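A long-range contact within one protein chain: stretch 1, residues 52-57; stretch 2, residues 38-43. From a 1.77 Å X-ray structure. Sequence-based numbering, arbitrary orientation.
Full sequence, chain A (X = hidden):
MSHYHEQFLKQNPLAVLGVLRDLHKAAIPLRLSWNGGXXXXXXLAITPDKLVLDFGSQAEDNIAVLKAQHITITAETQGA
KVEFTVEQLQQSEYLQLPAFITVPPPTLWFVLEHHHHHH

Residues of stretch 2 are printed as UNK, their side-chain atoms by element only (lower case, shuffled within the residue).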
ATOM      1  N   VAL A  52      -3.169  -6.597  -3.462  1.00 14.86           N
ATOM      2  CA  VAL A  52      -3.407  -7.530  -2.363  1.00 16.15           C
ATOM      3  C   VAL A  52      -2.329  -7.294  -1.316  1.00 18.63           C
ATOM      4  O   VAL A  52      -1.135  -7.387  -1.623  1.00 16.48           O
ATOM      5  CB  VAL A  52      -3.405  -8.989  -2.841  1.00 22.59           C
ATOM      6  CG1 VAL A  52      -3.782  -9.919  -1.699  1.00 22.47           C
ATOM      7  CG2 VAL A  52      -4.358  -9.169  -4.011  1.00 23.96           C
ATOM      8  N   LEU A  53      -2.743  -6.995  -0.084  1.00 15.98           N
ATOM      9  CA  LEU A  53      -1.833  -6.631   0.996  1.00 16.24           C
ATOM     10  C   LEU A  53      -1.936  -7.631   2.142  1.00 17.66           C
ATOM     11  O   LEU A  53      -3.032  -8.084   2.485  1.00 21.91           O
ATOM     12  CB  LEU A  53      -2.135  -5.219   1.518  1.00 14.35           C
ATOM     13  CG  LEU A  53      -2.216  -4.106   0.469  1.00 15.13           C
ATOM     14  CD1 LEU A  53      -2.807  -2.836   1.062  1.00 21.42           C
ATOM     15  CD2 LEU A  53      -0.840  -3.824  -0.127  1.00 23.50           C
ATOM     16  N   ASP A  54      -0.794  -7.955   2.745  1.00 17.81           N
ATOM     17  CA  ASP A  54      -0.767  -8.893   3.861  1.00 18.33           C
ATOM     18  C   ASP A  54      -1.440  -8.302   5.099  1.00 18.41           C
ATOM     19  O   ASP A  54      -1.369  -7.097   5.361  1.00 17.67           O
ATOM     20  CB  ASP A  54       0.679  -9.278   4.194  1.00 20.72           C
ATOM     21  CG  ASP A  54       0.782 -10.589   4.958  1.00 29.27           C
ATOM     22  OD1 ASP A  54      -0.222 -11.327   5.035  1.00 28.15           O
ATOM     23  OD2 ASP A  54       1.876 -10.882   5.491  1.00 28.17           O
ATOM     24  N   PHE A  55      -2.102  -9.170   5.864  1.00 20.52           N
ATOM     25  CA  PHE A  55      -2.583  -8.790   7.187  1.00 19.10           C
ATOM     26  C   PHE A  55      -1.406  -8.496   8.110  1.00 23.24           C
ATOM     27  O   PHE A  55      -0.302  -9.016   7.930  1.00 21.12           O
ATOM     28  CB  PHE A  55      -3.429  -9.914   7.797  1.00 20.20           C
ATOM     29  CG  PHE A  55      -4.917  -9.743   7.624  1.00 23.69           C
ATOM     30  CD1 PHE A  55      -5.795 -10.328   8.527  1.00 21.05           C
ATOM     31  CD2 PHE A  55      -5.439  -9.019   6.561  1.00 23.70           C
ATOM     32  CE1 PHE A  55      -7.168 -10.188   8.388  1.00 18.77           C
ATOM     33  CE2 PHE A  55      -6.815  -8.875   6.409  1.00 22.19           C
ATOM     34  CZ  PHE A  55      -7.680  -9.461   7.324  1.00 21.83           C
ATOM     35  N   GLY A  56      -1.651  -7.650   9.113  1.00 22.27           N
ATOM     36  CA  GLY A  56      -0.711  -7.508  10.203  1.00 22.05           C
ATOM     37  C   GLY A  56      -0.820  -8.666  11.180  1.00 22.15           C
ATOM     38  O   GLY A  56      -1.743  -9.478  11.130  1.00 22.64           O
ATOM     39  N   SER A  57       0.150  -8.741  12.093  1.00 23.29           N
ATOM     40  CA  SER A  57       0.182  -9.850  13.038  1.00 25.15           C
ATOM     41  C   SER A  57      -0.846  -9.721  14.159  1.00 26.75           C
ATOM     42  O   SER A  57      -1.225 -10.740  14.745  1.00 29.25           O
ATOM     43  CB  SER A  57       1.583  -9.990  13.640  1.00 35.61           C
ATOM     44  OG  SER A  57       1.977  -8.803  14.306  1.00 40.63           O
ATOM     45  N   UNK A  38      -1.047   1.872  13.311  1.00 25.23           N
ATOM     46  CA  UNK A  38      -0.244   1.480  12.158  1.00 24.12           C
ATOM     47  C   UNK A  38       0.079  -0.007  12.252  1.00 23.02           C
ATOM     48  O   UNK A  38       0.038  -0.603  13.332  1.00 22.61           O
ATOM     49  o   UNK A  38       4.357   2.244  12.788  1.00 49.45           O
ATOM     50  c   UNK A  38       3.313   2.859  13.009  1.00 44.95           C
ATOM     51  n   UNK A  38       3.263   4.184  13.075  1.00 37.86           N
ATOM     52  c   UNK A  38       2.005   2.121  13.217  1.00 35.37           C
ATOM     53  c   UNK A  38       1.048   2.302  12.054  1.00 24.06           C
ATOM     54  N   UNK A  39       0.401  -0.606  11.104  1.00 18.04           N
ATOM     55  CA  UNK A  39       0.821  -2.003  11.068  1.00 16.84           C
ATOM     56  C   UNK A  39       1.792  -2.213   9.915  1.00 20.33           C
ATOM     57  O   UNK A  39       1.882  -1.397   8.994  1.00 22.09           O
ATOM     58  c   UNK A  39      -1.235  -3.002   9.672  1.00 19.85           C
ATOM     59  c   UNK A  39      -2.638  -3.482  10.015  1.00 26.71           C
ATOM     60  c   UNK A  39      -0.643  -3.892   8.576  1.00 19.73           C
ATOM     61  c   UNK A  39      -0.376  -2.964  10.944  1.00 26.32           C
ATOM     62  N   UNK A  40       2.511  -3.334   9.971  1.00 21.19           N
ATOM     63  CA  UNK A  40       3.506  -3.692   8.963  1.00 20.80           C
ATOM     64  C   UNK A  40       2.905  -4.750   8.046  1.00 20.68           C
ATOM     65  O   UNK A  40       2.373  -5.762   8.521  1.00 19.48           O
ATOM     66  c   UNK A  40       4.806  -4.195   9.614  1.00 25.77           C
ATOM     67  c   UNK A  40       5.501  -1.739   9.829  1.00 33.23           C
ATOM     68  c   UNK A  40       5.424  -3.103  10.493  1.00 24.64           C
ATOM     69  c   UNK A  40       5.802  -4.646   8.550  1.00 26.90           C
ATOM     70  N   UNK A  41       2.991  -4.518   6.740  1.00 19.11           N
ATOM     71  CA  UNK A  41       2.357  -5.386   5.749  1.00 16.07           C
ATOM     72  C   UNK A  41       3.359  -5.637   4.624  1.00 19.25           C
ATOM     73  O   UNK A  41       4.575  -5.492   4.798  1.00 19.38           O
ATOM     74  o   UNK A  41       0.432  -5.489   4.214  1.00 16.93           O
ATOM     75  c   UNK A  41       1.038  -4.754   5.267  1.00 18.73           C
ATOM     76  N   UNK A  42       2.843  -6.028   3.476  1.00 18.58           N
ATOM     77  CA  UNK A  42       3.634  -6.315   2.297  1.00 20.24           C
ATOM     78  C   UNK A  42       2.722  -6.427   1.061  1.00 15.78           C
ATOM     79  O   UNK A  42       1.618  -6.869   1.173  1.00 17.23           O
ATOM     80  c   UNK A  42       6.151  -9.170   1.635  1.00 48.65           C
ATOM     81  n   UNK A  42       7.992  -8.273   3.247  1.00 63.43           N
ATOM     82  c   UNK A  42       5.519  -7.807   1.493  1.00 38.61           C
ATOM     83  c   UNK A  42       4.417  -7.603   2.495  1.00 29.45           C
ATOM     84  c   UNK A  42       6.942  -9.298   2.931  1.00 59.36           C
ATOM     85  N   UNK A  43       3.209  -5.995  -0.094  1.00 16.43           N
ATOM     86  CA  UNK A  43       2.420  -6.075  -1.323  1.00 16.46           C
ATOM     87  C   UNK A  43       2.551  -7.487  -1.884  1.00 21.09           C
ATOM     88  O   UNK A  43       3.561  -7.835  -2.505  1.00 18.72           O
ATOM     89  c   UNK A  43       2.868  -5.017  -2.327  1.00 16.32           C
ATOM     90  c   UNK A  43       2.746  -3.883  -4.567  1.00 17.16           C
ATOM     91  c   UNK A  43       2.114  -4.939  -3.658  1.00 18.32           C
ATOM     92  c   UNK A  43       0.632  -4.654  -3.442  1.00 16.82           C
TER
HETATM   93  O   HOH W   1       2.525  -8.404   7.824  1.00 35.83           O
HETATM   94  O   HOH W   2       2.644  -7.157  11.597  1.00 44.51           O

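Position 38 carries three side-chain carbons in a row, the third bonded to one oxygen and one nitrogen. Its CB lies 10.1 Å from Gly56 CA, and no other atom of the side chain comes nearer to stretch 1. This is an amide on a two-carbon stem, hence glutamine, and Gln38 continues the strand without joining the contact.

Position 39 has four carbons forked at the second. Its CA-to-CB bond points toward stretch 1, and one terminal methyl lies 3.9 Å from Gly56 N; this is leucine, and the methyl is CD1. The absence of a side chain at Gly56 matters here: an ideal CB on Gly56 would lie a tight 3.3 Å from Leu39 CB.

At position 40 four carbons fork at the first, and one arm is two carbons long. The side chain starts sideways and its end leads away, touching nothing on stretch 1; the branching identifies isoleucine. Ile40 therefore takes part through its backbone. Water 1 lies 2.7 Å from Ile40 O and 2.9 Å from Phe55 O and is placed to donate to either, between two carbonyls that are 4.3 Å apart, Ile40 O to Phe55 O. Water 2 accepts from Ser57 N at 3.0 Å and makes a weak bond to Ile40 O at 3.4 Å.

Position 41 bears one carbon and one oxygen. The oxygen sits 2.7 Å from Asp54 O and 3.7 Å from Leu53 CB; the residue is serine. The short contact is a hydrogen bond in which Ser41 OG donates to Asp54 O, so a side-chain hydroxyl joins the two stretches.

Position 42 shows four carbons in a row ending in nitrogen. Its CB is 4.4 Å from Asp54 CB, but the end of the side chain leads away; this is lysine. The backbone does the binding: Asp54 N donates to Lys42 O (3.1 Å, 162°), and Leu53 CA makes a CA-H...O contact with Lys42 O at 3.5 Å. Lys42 N is buried by the contact and has no partner in the model.

Position 43 again has four carbons forked at the second, and one of its methyls lies 3.7 Å from Leu53 CD2. It is a leucine, and that methyl is CD1. Leu43 and Leu53 form an antiparallel, non-hydrogen-bonded pair, Leu43 CA to Leu53 CA 4.9 Å, with their side chains on the same face of the sheet.

The contact thus changes character along its length. The leucine pair packs at one end, the Asp54 backbone is held by Lys42 O and Ser41 OG in the middle, and water spans the gap from Ile40 toward Phe55 and Ser57.

Stretch 2 (38-43) QLISKL
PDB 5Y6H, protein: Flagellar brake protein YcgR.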